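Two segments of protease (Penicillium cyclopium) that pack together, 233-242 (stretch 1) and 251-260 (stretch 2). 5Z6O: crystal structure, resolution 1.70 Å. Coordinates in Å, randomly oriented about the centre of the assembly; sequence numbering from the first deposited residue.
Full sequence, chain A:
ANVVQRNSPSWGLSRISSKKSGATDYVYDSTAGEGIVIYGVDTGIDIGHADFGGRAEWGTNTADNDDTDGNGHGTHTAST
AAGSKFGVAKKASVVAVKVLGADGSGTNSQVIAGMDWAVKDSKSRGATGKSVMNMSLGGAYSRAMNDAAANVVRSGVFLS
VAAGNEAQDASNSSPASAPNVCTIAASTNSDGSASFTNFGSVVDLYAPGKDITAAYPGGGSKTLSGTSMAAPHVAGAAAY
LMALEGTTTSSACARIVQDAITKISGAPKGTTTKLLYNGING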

# COMPACT_ATOMS: atom_id res chain seq x y z
N HIS A 233 -1.69 -0.18 -3.40
CA HIS A 233 -1.35 0.17 -4.78
C HIS A 233 -0.16 1.12 -4.79
O HIS A 233 0.72 1.02 -5.66
CB HIS A 233 -2.53 0.84 -5.51
CG HIS A 233 -3.67 -0.08 -5.84
ND1 HIS A 233 -4.67 -0.40 -4.95
CD2 HIS A 233 -3.99 -0.72 -7.00
CE1 HIS A 233 -5.56 -1.18 -5.54
NE2 HIS A 233 -5.18 -1.39 -6.79
N VAL A 234 -0.14 2.05 -3.84
CA VAL A 234 0.94 3.04 -3.80
C VAL A 234 2.22 2.41 -3.25
O VAL A 234 3.31 2.70 -3.74
CB VAL A 234 0.50 4.28 -2.98
CG1 VAL A 234 1.62 5.33 -2.90
CG2 VAL A 234 -0.73 4.93 -3.63
N ALA A 235 2.10 1.49 -2.28
CA ALA A 235 3.28 0.75 -1.82
C ALA A 235 3.92 0.02 -2.99
O ALA A 235 5.14 0.07 -3.19
CB ALA A 235 2.91 -0.27 -0.73
N GLY A 236 3.09 -0.67 -3.78
CA GLY A 236 3.64 -1.38 -4.93
C GLY A 236 4.23 -0.43 -5.95
O GLY A 236 5.28 -0.72 -6.54
N ALA A 237 3.56 0.69 -6.24
CA ALA A 237 4.11 1.62 -7.21
C ALA A 237 5.44 2.20 -6.74
O ALA A 237 6.34 2.46 -7.55
CB ALA A 237 3.10 2.76 -7.49
N ALA A 238 5.59 2.45 -5.43
CA ALA A 238 6.87 2.94 -4.94
C ALA A 238 7.95 1.91 -5.16
O ALA A 238 9.05 2.25 -5.60
CB ALA A 238 6.79 3.30 -3.46
N ALA A 239 7.66 0.64 -4.87
CA ALA A 239 8.68 -0.39 -5.08
C ALA A 239 9.05 -0.48 -6.56
O ALA A 239 10.23 -0.56 -6.93
CB ALA A 239 8.18 -1.74 -4.54
N TYR A 240 8.04 -0.42 -7.43
CA TYR A 240 8.24 -0.39 -8.87
C TYR A 240 9.16 0.76 -9.29
O TYR A 240 10.11 0.57 -10.06
CB TYR A 240 6.87 -0.27 -9.50
CG TYR A 240 6.87 -0.09 -10.98
CD1 TYR A 240 7.11 -1.17 -11.83
CD2 TYR A 240 6.63 1.15 -11.53
CE1 TYR A 240 7.11 -0.99 -13.22
CE2 TYR A 240 6.57 1.34 -12.93
CZ TYR A 240 6.83 0.27 -13.74
OH TYR A 240 6.79 0.48 -15.09
N LEU A 241 8.89 1.98 -8.80
CA LEU A 241 9.68 3.12 -9.24
C LEU A 241 11.09 3.07 -8.67
O LEU A 241 12.04 3.53 -9.32
CB LEU A 241 9.00 4.44 -8.85
CG LEU A 241 7.72 4.69 -9.64
CD1 LEU A 241 6.98 5.92 -9.09
CD2 LEU A 241 8.07 4.91 -11.11
N MET A 242 11.25 2.54 -7.46
CA MET A 242 12.58 2.38 -6.90
C MET A 242 13.43 1.47 -7.76
O MET A 242 14.59 1.77 -8.04
CB MET A 242 12.52 1.80 -5.47
CG MET A 242 12.02 2.81 -4.46
SD MET A 242 11.77 1.96 -2.85
CE MET A 242 11.23 3.39 -1.92
N SER A 251 12.22 10.42 -1.46
CA SER A 251 11.68 11.17 -2.59
C SER A 251 10.51 10.46 -3.29
O SER A 251 9.95 11.01 -4.26
CB SER A 251 12.80 11.44 -3.62
OG SER A 251 13.73 12.41 -3.10
N ALA A 252 10.16 9.25 -2.84
CA ALA A 252 9.23 8.43 -3.61
C ALA A 252 7.81 9.01 -3.57
O ALA A 252 7.09 8.97 -4.57
CB ALA A 252 9.28 6.99 -3.10
N CYS A 253 7.37 9.55 -2.42
CA CYS A 253 6.01 10.09 -2.42
C CYS A 253 5.94 11.27 -3.37
O CYS A 253 4.99 11.39 -4.17
CB CYS A 253 5.59 10.49 -1.00
SG CYS A 253 3.83 10.88 -0.83
N ALA A 254 6.97 12.13 -3.35
CA ALA A 254 6.93 13.31 -4.21
C ALA A 254 6.97 12.91 -5.69
O ALA A 254 6.28 13.54 -6.52
CB ALA A 254 8.10 14.25 -3.89
N ARG A 255 7.71 11.86 -6.02
CA ARG A 255 7.79 11.40 -7.40
C ARG A 255 6.45 10.80 -7.86
O ARG A 255 6.01 11.03 -8.99
CB ARG A 255 8.91 10.39 -7.54
CG ARG A 255 9.03 9.74 -8.92
CD ARG A 255 9.30 10.78 -10.01
NE ARG A 255 9.51 10.08 -11.26
CZ ARG A 255 9.33 10.62 -12.46
NH1 ARG A 255 9.53 9.88 -13.54
NH2 ARG A 255 8.95 11.89 -12.55
N ILE A 256 5.81 10.02 -7.00
CA ILE A 256 4.48 9.49 -7.32
C ILE A 256 3.48 10.62 -7.51
O ILE A 256 2.66 10.60 -8.44
CB ILE A 256 4.03 8.51 -6.23
CG1 ILE A 256 4.84 7.23 -6.37
CG2 ILE A 256 2.51 8.25 -6.28
CD1 ILE A 256 4.81 6.39 -5.09
N VAL A 257 3.56 11.66 -6.68
CA VAL A 257 2.61 12.76 -6.84
C VAL A 257 2.86 13.50 -8.16
O VAL A 257 1.92 13.92 -8.85
CB VAL A 257 2.66 13.70 -5.62
CG1 VAL A 257 1.91 14.99 -5.93
CG2 VAL A 257 2.13 12.98 -4.33
N GLN A 258 4.14 13.63 -8.54
CA GLN A 258 4.51 14.30 -9.79
C GLN A 258 3.99 13.52 -11.01
O GLN A 258 3.54 14.12 -11.99
CB GLN A 258 6.04 14.45 -9.85
CG GLN A 258 6.55 15.08 -11.11
CD GLN A 258 8.07 15.20 -11.12
OE1 GLN A 258 8.79 14.26 -10.75
NE2 GLN A 258 8.56 16.37 -11.54
N ASP A 259 4.09 12.19 -10.96
CA ASP A 259 3.59 11.34 -12.06
C ASP A 259 2.07 11.28 -12.13
O ASP A 259 1.50 10.95 -13.18
CB ASP A 259 4.07 9.90 -11.85
CG ASP A 259 5.34 9.54 -12.58
OD1 ASP A 259 5.67 10.11 -13.65
OD2 ASP A 259 5.97 8.56 -12.09
N ALA A 260 1.39 11.50 -11.01
CA ALA A 260 -0.07 11.28 -10.94
C ALA A 260 -0.83 12.25 -11.85
O ALA A 260 -0.40 13.37 -12.09
CB ALA A 260 -0.55 11.46 -9.48

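Residues 233-242 and 251-259 are helical, and their axes cross nearly at right angles (101°) with a closest approach of 10.1 Å. No hydrogen bond joins the two stretches; the contact rests on apolar side chains and buries 294 Å² in all.

Along stretch 1, the first residue to take part is Val234. With chi1 in t, its CG1 lies 4.0 Å from CD1 of Ile256, the residue that gives up the most surface to this contact. Ala235 points away, and Gly236 has no part in the packing. Ala237 points toward stretch 2, but its methyl stops short of close contact.

One turn on from Val234, Ala238 marks the tightest backbone approach, its CA lying 6.1 Å from the CA of Ala252. Small side chains on both sides accompany this proximity: the CB atoms of Ala238 and Ala252 are 4.5 Å apart, and CB of Ala238 also lies 4.0 Å from CD1 of Ile256. The Ile256 side chain, in the m,t rotamer, thus reaches both Val234 and Ala238.

Ala239 and Tyr240 lie out of reach. Leu241, by contrast, points toward stretch 2 and loses more area than any other residue of stretch 1. Its CD1 packs 3.7 Å from CG1 of Ile256 and meets the aliphatic part of Arg255, 4.3 Å from CG. The same methyl lies 4.1 Å from OD2 of Asp259, an oxygen buried here without a polar partner. The other carboxylate oxygen, OD1 of Asp259, forms a long salt bridge with NH1 of Arg255 at 3.9 Å; it lies well out of the guanidinium plane, so the attraction is one of charge alone.

Met242 closes the series. Its CB points sideways, but the extended chain brings CE to 4.3 Å from CB of Ala252, whose methyl therefore touches both Ala238 and Met242.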